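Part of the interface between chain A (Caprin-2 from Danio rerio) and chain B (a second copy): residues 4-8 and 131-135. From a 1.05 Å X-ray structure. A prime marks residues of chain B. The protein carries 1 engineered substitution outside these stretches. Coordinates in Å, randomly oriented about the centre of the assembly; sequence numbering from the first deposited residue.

Chain A (4-8) LRVAF
Chain B (131-135) LLYQD

An aromatic side chain that ends in a hydroxyl can serve a protein interface twice, through its ring face and through its polar tip, and Tyr133′ of Caprin-2 illustrates the principle. The two stretches do not pair as strands of one sheet. Their end-to-end directions differ by 118°, and the nearest CA atoms, those of Arg5 and Tyr133′, stay 7.3 Å apart, so side chains fill the gap. Both backbones are largely extended: residues 5 to 8 have phi between -111° and -162° and psi between 115° and 156°, with strand at 7-8, while 131′-134′ form a strand interrupted in its regularity by Leu132′ at -98°/-55°.

Tyr133′ points toward chain A with chi1 m (-63°) and chi2 -59°. Its hydroxyl reaches the backbone, where Val6 N donates a nearly straight hydrogen bond to Tyr133′ OH (3.1 Å, 164° at the hydrogen). An amide in a loop segment thus finds its acceptor in a side chain across the interface.

Arg5, m-t-t through chi3 (-62°, -173°, 166°) with chi4 at 180°, runs out along the tyrosine. Its CG lies over the ring face, 3.8 Å from the Tyr133′ centroid and 15° off the normal, a CH-pi contact. Beyond, the guanidinium meets the neighbouring backbone: Arg5 NH2 donates to Gln134′ O at a very short 2.4 Å, with a bent angle of 128°. The charged group is thereby matched with a carbonyl dipole. The Gln134′ side chain (chi1 and chi2 t) has its CB directed away, and its OE1 is hydrogen-bonded elsewhere in the structure.

Apolar packing completes the contact. Ala7 points toward chain B, its CB 3.9 Å from CD2 of Leu132′ (chi1 t, chi2 p) and 4.3 Å from Tyr133′ CE2, at the ring edge. Together the stretches bury 292 Å².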

# COMPACT_ATOMS: atom_id res chain seq x y z
N LEU A 4 -4.11 -5.25 -24.06
CA LEU A 4 -3.14 -4.20 -23.79
C LEU A 4 -2.35 -4.47 -22.51
O LEU A 4 -2.88 -5.04 -21.56
CB LEU A 4 -3.84 -2.84 -23.68
CG LEU A 4 -3.51 -1.79 -24.75
CD1 LEU A 4 -4.46 -0.61 -24.66
CD2 LEU A 4 -2.06 -1.34 -24.61
N ARG A 5 -1.09 -4.08 -22.50
CA ARG A 5 -0.29 -4.10 -21.29
C ARG A 5 -0.02 -2.66 -20.88
O ARG A 5 0.63 -1.92 -21.61
CB ARG A 5 1.01 -4.88 -21.49
CG ARG A 5 0.77 -6.33 -21.85
CD ARG A 5 2.06 -7.13 -21.89
NE ARG A 5 1.79 -8.57 -21.90
CZ ARG A 5 2.72 -9.51 -21.94
NH1 ARG A 5 4.01 -9.17 -21.97
NH2 ARG A 5 2.38 -10.79 -21.95
N VAL A 6 -0.56 -2.26 -19.74
CA VAL A 6 -0.46 -0.88 -19.31
C VAL A 6 -0.08 -0.85 -17.83
O VAL A 6 -0.83 -1.34 -16.98
CB VAL A 6 -1.78 -0.12 -19.52
CG1 VAL A 6 -1.61 1.35 -19.18
CG2 VAL A 6 -2.30 -0.29 -20.94
N ALA A 7 1.08 -0.30 -17.52
CA ALA A 7 1.55 -0.20 -16.15
C ALA A 7 2.64 0.83 -16.05
O ALA A 7 3.49 0.91 -16.93
CB ALA A 7 2.05 -1.55 -15.65
N PHE A 8 2.63 1.61 -14.99
CA PHE A 8 3.73 2.54 -14.74
C PHE A 8 4.12 2.48 -13.28
O PHE A 8 3.31 2.12 -12.41
CB PHE A 8 3.37 3.98 -15.14
CG PHE A 8 2.34 4.62 -14.26
CD1 PHE A 8 2.71 5.38 -13.16
CD2 PHE A 8 0.99 4.44 -14.52
CE1 PHE A 8 1.75 5.95 -12.35
CE2 PHE A 8 0.04 5.02 -13.71
CZ PHE A 8 0.42 5.77 -12.62
N LEU B 131 3.04 -11.74 -10.26
CA LEU B 131 3.22 -11.56 -11.69
C LEU B 131 2.05 -10.79 -12.27
O LEU B 131 0.89 -11.17 -12.07
CB LEU B 131 3.36 -12.93 -12.35
CG LEU B 131 3.40 -12.97 -13.87
CD1 LEU B 131 4.60 -12.22 -14.42
CD2 LEU B 131 3.43 -14.42 -14.33
N LEU B 132 2.35 -9.70 -12.97
CA LEU B 132 1.33 -8.92 -13.66
C LEU B 132 1.26 -9.29 -15.15
O LEU B 132 0.20 -9.65 -15.66
CB LEU B 132 1.62 -7.43 -13.48
CG LEU B 132 0.66 -6.47 -14.19
CD1 LEU B 132 -0.75 -6.59 -13.61
CD2 LEU B 132 1.17 -5.04 -14.08
N TYR B 133 2.40 -9.19 -15.83
CA TYR B 133 2.50 -9.54 -17.25
C TYR B 133 3.66 -10.46 -17.52
O TYR B 133 4.80 -10.09 -17.27
CB TYR B 133 2.68 -8.30 -18.12
CG TYR B 133 1.55 -7.34 -18.09
CD1 TYR B 133 0.28 -7.74 -18.47
CD2 TYR B 133 1.75 -6.02 -17.72
CE1 TYR B 133 -0.77 -6.85 -18.47
CE2 TYR B 133 0.71 -5.13 -17.70
CZ TYR B 133 -0.55 -5.55 -18.08
OH TYR B 133 -1.59 -4.65 -18.07
N GLN B 134 3.40 -11.63 -18.07
CA GLN B 134 4.47 -12.54 -18.44
C GLN B 134 4.94 -12.23 -19.86
O GLN B 134 4.13 -11.98 -20.75
CB GLN B 134 4.02 -13.99 -18.33
CG GLN B 134 5.12 -15.00 -18.58
CD GLN B 134 4.62 -16.43 -18.50
OE1 GLN B 134 3.45 -16.68 -18.19
NE2 GLN B 134 5.50 -17.38 -18.77
N ASP B 135 6.25 -12.24 -20.08
CA ASP B 135 6.79 -11.98 -21.40
C ASP B 135 6.45 -13.12 -22.36
O ASP B 135 6.30 -14.27 -21.94
CB ASP B 135 8.31 -11.78 -21.34
CG ASP B 135 8.84 -11.00 -22.52
OD1 ASP B 135 9.23 -11.62 -23.53
OD2 ASP B 135 8.85 -9.75 -22.44